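Local coordinates for protein alpha-L-rhamnosidase (Streptomyces avermitilis, PDB 3W5M) that hydrolyses terminal alpha-L-rhamnose from flavonoid glycosides and gum arabic, and binds L-rhamnose through a calcium-dependent carbohydrate-binding module, at residues 727-738 and 785-796. Residues are numbered along the deposited sequence; the frame is centred on the assembly and turned at random.
Sequences LRYLEKHSDGLL and YTDLFTRIRKAF
Leu737 lies against helix 785-796 and makes the tight part of this contact. Leu737 CD1 reaches the backbone of the helix, 3.6 Å from Arg791 C. Leu737 CD1 also sits 3.7 Å from Arg791 CB and close to Ile792 CG1. CD2, the other branch, turns to Leu788 CD1. Nearer the backbone, Leu737 CB meets the methyl of Ala795. That methyl is also approached by the carbonyl oxygen of Gly736, with Gly736 O 3.5 Å from Ala795 CB. Leu738 CD2 comes in beside it, 3.7 Å from Ala795 O, and the same side chain touches Ala799 and Tyr800 further along the helix. Leu737 O is buried and has no polar partner in the model.

The two helices belong to the (alpha/alpha)6-barrel of this family 78 glycoside hydrolase, away from its sugar sites. Segments 727-732 and 785-796 run at 32° to each other, with axes 13.0 Å apart at the closest. Side chains and the type I' turn from Asp735 to Leu738, which follows helix 713-732, fill the distance between the axes. Near the start of the contact, Leu727 CD1 lies obliquely at the ring of Tyr785, 4.0 Å from Tyr785 CD1. Leu727 CD2 faces Leu788 CD2 and the side chain also rests on Ala771 of helix 756-777. The Tyr785 hydroxyl is hydrogen-bonded to His724 ND1.

The solvent side is looser. Glu731 has CG anti to its backbone N (chi1 176°), and its extended chain carries OE2 to 4.1 Å from Arg791 NH1, beyond a salt bridge. Glu731 OE2 lies at the guanidinium edge, near its plane, and the two planes are 18° apart. Arg791 bends at chi3 and makes a salt bridge within its own helix, with Arg791 NE 3.2 Å from Asp787 OD2, above the carboxylate plane.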
loop_
_atom_site.group_PDB
_atom_site.type_symbol
_atom_site.label_atom_id
_atom_site.label_comp_id
_atom_site.label_asym_id
_atom_site.label_seq_id
_atom_site.Cartn_x
_atom_site.Cartn_y
_atom_site.Cartn_z
ATOM N N LEU A 727 -10.461 -22.881 9.400
ATOM C CA LEU A 727 -10.836 -24.240 8.944
ATOM C C LEU A 727 -12.149 -24.672 9.575
ATOM O O LEU A 727 -12.981 -25.360 8.928
ATOM C CB LEU A 727 -9.724 -25.263 9.247
ATOM C CG LEU A 727 -8.469 -25.203 8.360
ATOM C CD1 LEU A 727 -7.350 -26.059 8.931
ATOM C CD2 LEU A 727 -8.739 -25.553 6.900
ATOM N N ARG A 728 -12.334 -24.291 10.838
ATOM C CA ARG A 728 -13.560 -24.571 11.580
ATOM C C ARG A 728 -14.747 -23.849 10.936
ATOM O O ARG A 728 -15.824 -24.447 10.736
ATOM C CB ARG A 728 -13.391 -24.218 13.049
ATOM C CG ARG A 728 -14.675 -24.153 13.846
ATOM C CD ARG A 728 -14.379 -23.640 15.237
ATOM N NE ARG A 728 -13.673 -24.636 16.037
ATOM C CZ ARG A 728 -13.111 -24.376 17.218
ATOM N NH1 ARG A 728 -13.170 -23.147 17.719
ATOM N NH2 ARG A 728 -12.489 -25.342 17.895
ATOM N N TYR A 729 -14.537 -22.581 10.575
ATOM C CA TYR A 729 -15.505 -21.826 9.789
ATOM C C TYR A 729 -15.835 -22.529 8.477
ATOM O O TYR A 729 -17.008 -22.634 8.107
ATOM C CB TYR A 729 -14.992 -20.389 9.493
ATOM C CG TYR A 729 -15.839 -19.669 8.457
ATOM C CD1 TYR A 729 -16.965 -18.930 8.835
ATOM C CD2 TYR A 729 -15.527 -19.754 7.091
ATOM C CE1 TYR A 729 -17.759 -18.300 7.878
ATOM C CE2 TYR A 729 -16.287 -19.093 6.142
ATOM C CZ TYR A 729 -17.404 -18.392 6.539
ATOM O OH TYR A 729 -18.147 -17.775 5.576
ATOM N N LEU A 730 -14.823 -23.012 7.773
ATOM C CA LEU A 730 -15.031 -23.588 6.454
ATOM C C LEU A 730 -15.778 -24.923 6.540
ATOM O O LEU A 730 -16.588 -25.245 5.672
ATOM C CB LEU A 730 -13.701 -23.794 5.742
ATOM C CG LEU A 730 -13.000 -22.519 5.224
ATOM C CD1 LEU A 730 -11.620 -22.898 4.721
ATOM C CD2 LEU A 730 -13.798 -21.787 4.139
ATOM N N GLU A 731 -15.481 -25.705 7.568
ATOM C CA GLU A 731 -16.192 -26.978 7.775
ATOM C C GLU A 731 -17.662 -26.744 8.106
ATOM O O GLU A 731 -18.535 -27.456 7.608
ATOM C CB GLU A 731 -15.519 -27.804 8.872
ATOM C CG GLU A 731 -16.260 -29.086 9.216
ATOM C CD GLU A 731 -15.347 -30.182 9.747
ATOM O OE1 GLU A 731 -14.428 -29.876 10.543
ATOM O OE2 GLU A 731 -15.555 -31.363 9.367
ATOM N N LYS A 732 -17.941 -25.740 8.932
ATOM C CA LYS A 732 -19.319 -25.378 9.257
ATOM C C LYS A 732 -20.098 -24.928 8.007
ATOM O O LYS A 732 -21.267 -25.278 7.833
ATOM C CB LYS A 732 -19.339 -24.293 10.329
ATOM C CG LYS A 732 -20.720 -24.018 10.893
ATOM C CD LYS A 732 -20.696 -22.834 11.847
ATOM C CE LYS A 732 -22.092 -22.537 12.375
ATOM N NZ LYS A 732 -22.175 -21.119 12.817
ATOM N N HIS A 733 -19.441 -24.174 7.134
ATOM C CA HIS A 733 -20.029 -23.711 5.868
ATOM C C HIS A 733 -19.685 -24.596 4.662
ATOM O O HIS A 733 -19.157 -24.137 3.634
ATOM C CB HIS A 733 -19.677 -22.229 5.655
ATOM C CG HIS A 733 -20.149 -21.365 6.777
ATOM N ND1 HIS A 733 -21.285 -20.593 6.690
ATOM C CD2 HIS A 733 -19.686 -21.212 8.040
ATOM C CE1 HIS A 733 -21.481 -19.965 7.837
ATOM N NE2 HIS A 733 -20.527 -20.327 8.676
ATOM N N SER A 734 -20.005 -25.885 4.810
ATOM C CA SER A 734 -19.824 -26.888 3.753
ATOM C C SER A 734 -20.809 -28.046 4.006
ATOM O O SER A 734 -21.326 -28.191 5.111
ATOM C CB SER A 734 -18.386 -27.414 3.728
ATOM O OG SER A 734 -18.109 -28.054 4.951
ATOM N N ASP A 735 -21.045 -28.853 2.979
ATOM C CA ASP A 735 -21.973 -29.984 3.077
ATOM C C ASP A 735 -21.210 -31.227 2.609
ATOM O O ASP A 735 -20.835 -31.318 1.446
ATOM C CB ASP A 735 -23.228 -29.685 2.226
ATOM C CG ASP A 735 -24.274 -30.832 2.247
ATOM O OD1 ASP A 735 -24.014 -31.923 2.795
ATOM O OD2 ASP A 735 -25.368 -30.629 1.689
ATOM N N GLY A 736 -20.952 -32.157 3.534
ATOM C CA GLY A 736 -20.059 -33.303 3.290
ATOM C C GLY A 736 -18.733 -32.851 2.722
ATOM O O GLY A 736 -18.178 -33.489 1.830
ATOM N N LEU A 737 -18.278 -31.689 3.212
ATOM C CA LEU A 737 -17.000 -31.062 2.868
ATOM C C LEU A 737 -16.962 -30.358 1.514
ATOM O O LEU A 737 -15.917 -29.845 1.112
ATOM C CB LEU A 737 -15.835 -32.049 3.032
ATOM C CG LEU A 737 -15.743 -32.667 4.433
ATOM C CD1 LEU A 737 -14.732 -33.798 4.401
ATOM C CD2 LEU A 737 -15.391 -31.632 5.505
ATOM N N LEU A 738 -18.098 -30.326 0.812
ATOM C CA LEU A 738 -18.160 -29.628 -0.460
ATOM C C LEU A 738 -18.565 -28.205 -0.158
ATOM O O LEU A 738 -19.487 -27.974 0.619
ATOM C CB LEU A 738 -19.164 -30.291 -1.423
ATOM C CG LEU A 738 -18.937 -31.784 -1.715
ATOM C CD1 LEU A 738 -19.971 -32.259 -2.738
ATOM C CD2 LEU A 738 -17.506 -32.084 -2.181
ATOM N N TYR A 785 -5.381 -32.244 11.257
ATOM C CA TYR A 785 -5.358 -31.548 9.976
ATOM C C TYR A 785 -5.101 -32.470 8.794
ATOM O O TYR A 785 -5.671 -32.291 7.716
ATOM C CB TYR A 785 -4.281 -30.464 9.988
ATOM C CG TYR A 785 -4.445 -29.437 11.077
ATOM C CD1 TYR A 785 -5.670 -28.796 11.283
ATOM C CD2 TYR A 785 -3.360 -29.068 11.880
ATOM C CE1 TYR A 785 -5.827 -27.830 12.272
ATOM C CE2 TYR A 785 -3.501 -28.097 12.871
ATOM C CZ TYR A 785 -4.735 -27.479 13.061
ATOM O OH TYR A 785 -4.877 -26.520 14.044
ATOM N N THR A 786 -4.218 -33.440 8.983
ATOM C CA THR A 786 -3.928 -34.375 7.917
ATOM C C THR A 786 -5.183 -35.183 7.591
ATOM O O THR A 786 -5.479 -35.441 6.413
ATOM C CB THR A 786 -2.760 -35.305 8.290
ATOM O OG1 THR A 786 -1.574 -34.513 8.419
ATOM C CG2 THR A 786 -2.519 -36.322 7.193
ATOM N N ASP A 787 -5.894 -35.575 8.638
ATOM C CA ASP A 787 -7.136 -36.330 8.504
ATOM C C ASP A 787 -8.211 -35.495 7.801
ATOM O O ASP A 787 -8.925 -35.998 6.917
ATOM C CB ASP A 787 -7.629 -36.790 9.882
ATOM C CG ASP A 787 -9.071 -37.310 9.852
ATOM O OD1 ASP A 787 -9.346 -38.283 9.117
ATOM O OD2 ASP A 787 -9.934 -36.730 10.552
ATOM N N LEU A 788 -8.314 -34.220 8.185
ATOM C CA LEU A 788 -9.236 -33.291 7.509
ATOM C C LEU A 788 -8.929 -33.177 6.036
ATOM O O LEU A 788 -9.845 -33.249 5.230
ATOM C CB LEU A 788 -9.210 -31.902 8.153
ATOM C CG LEU A 788 -10.086 -30.856 7.448
ATOM C CD1 LEU A 788 -11.567 -31.245 7.439
ATOM C CD2 LEU A 788 -9.908 -29.493 8.104
ATOM N N PHE A 789 -7.652 -32.961 5.692
ATOM C CA PHE A 789 -7.188 -32.897 4.303
ATOM C C PHE A 789 -7.558 -34.148 3.516
ATOM O O PHE A 789 -8.143 -34.038 2.432
ATOM C CB PHE A 789 -5.674 -32.660 4.212
ATOM C CG PHE A 789 -5.130 -32.704 2.808
ATOM C CD1 PHE A 789 -5.694 -31.931 1.796
ATOM C CD2 PHE A 789 -4.044 -33.512 2.499
ATOM C CE1 PHE A 789 -5.182 -31.960 0.507
ATOM C CE2 PHE A 789 -3.523 -33.549 1.209
ATOM C CZ PHE A 789 -4.101 -32.777 0.202
ATOM N N THR A 790 -7.221 -35.316 4.073
ATOM C CA THR A 790 -7.598 -36.635 3.487
ATOM C C THR A 790 -9.102 -36.704 3.153
ATOM O O THR A 790 -9.491 -37.139 2.065
ATOM C CB THR A 790 -7.272 -37.777 4.471
ATOM O OG1 THR A 790 -5.884 -37.722 4.807
ATOM C CG2 THR A 790 -7.574 -39.147 3.840
ATOM N N ARG A 791 -9.935 -36.274 4.098
ATOM C CA ARG A 791 -11.393 -36.353 3.919
ATOM C C ARG A 791 -11.933 -35.389 2.870
ATOM O O ARG A 791 -12.820 -35.753 2.099
ATOM C CB ARG A 791 -12.123 -36.224 5.238
ATOM C CG ARG A 791 -11.911 -37.434 6.122
ATOM C CD ARG A 791 -12.765 -37.371 7.367
ATOM N NE ARG A 791 -12.264 -36.390 8.316
ATOM C CZ ARG A 791 -12.861 -35.234 8.590
ATOM N NH1 ARG A 791 -13.987 -34.891 7.974
ATOM N NH2 ARG A 791 -12.324 -34.413 9.479
ATOM N N ILE A 792 -11.368 -34.180 2.799
ATOM C CA ILE A 792 -11.753 -33.241 1.759
ATOM C C ILE A 792 -11.299 -33.674 0.385
ATOM O O ILE A 792 -12.057 -33.543 -0.587
ATOM C CB ILE A 792 -11.219 -31.818 2.008
ATOM C CG1 ILE A 792 -11.670 -31.321 3.372
ATOM C CG2 ILE A 792 -11.788 -30.871 0.941
ATOM C CD1 ILE A 792 -10.928 -30.060 3.814
ATOM N N ARG A 793 -10.054 -34.151 0.285
ATOM C CA ARG A 793 -9.551 -34.636 -0.990
ATOM C C ARG A 793 -10.448 -35.765 -1.529
ATOM O O ARG A 793 -10.683 -35.823 -2.725
ATOM C CB ARG A 793 -8.102 -35.113 -0.900
ATOM C CG ARG A 793 -7.565 -35.645 -2.214
ATOM C CD ARG A 793 -6.059 -35.695 -2.285
ATOM N NE ARG A 793 -5.469 -36.369 -1.141
ATOM C CZ ARG A 793 -4.170 -36.339 -0.847
ATOM N NH1 ARG A 793 -3.309 -35.653 -1.622
ATOM N NH2 ARG A 793 -3.732 -36.991 0.229
ATOM N N LYS A 794 -10.915 -36.642 -0.650
ATOM C CA LYS A 794 -11.764 -37.761 -1.101
ATOM C C LYS A 794 -13.123 -37.257 -1.592
ATOM O O LYS A 794 -13.581 -37.638 -2.668
ATOM C CB LYS A 794 -11.980 -38.816 -0.028
ATOM C CG LYS A 794 -12.306 -40.154 -0.669
ATOM C CD LYS A 794 -13.365 -40.954 0.064
ATOM C CE LYS A 794 -13.653 -42.248 -0.703
ATOM N NZ LYS A 794 -14.572 -43.173 0.022
ATOM N N ALA A 795 -13.743 -36.390 -0.798
ATOM C CA ALA A 795 -14.992 -35.748 -1.179
ATOM C C ALA A 795 -14.787 -34.956 -2.468
ATOM O O ALA A 795 -15.618 -35.037 -3.388
ATOM C CB ALA A 795 -15.522 -34.875 -0.045
ATOM N N PHE A 796 -13.659 -34.248 -2.581
ATOM C CA PHE A 796 -13.367 -33.514 -3.798
ATOM C C PHE A 796 -13.281 -34.409 -5.041
ATOM O O PHE A 796 -13.843 -34.068 -6.099
ATOM C CB PHE A 796 -12.063 -32.708 -3.666
ATOM C CG PHE A 796 -11.772 -31.847 -4.847
ATOM C CD1 PHE A 796 -11.187 -32.382 -5.988
ATOM C CD2 PHE A 796 -12.093 -30.474 -4.825
ATOM C CE1 PHE A 796 -10.933 -31.590 -7.093
ATOM C CE2 PHE A 796 -11.836 -29.684 -5.925
ATOM C CZ PHE A 796 -11.256 -30.233 -7.054
#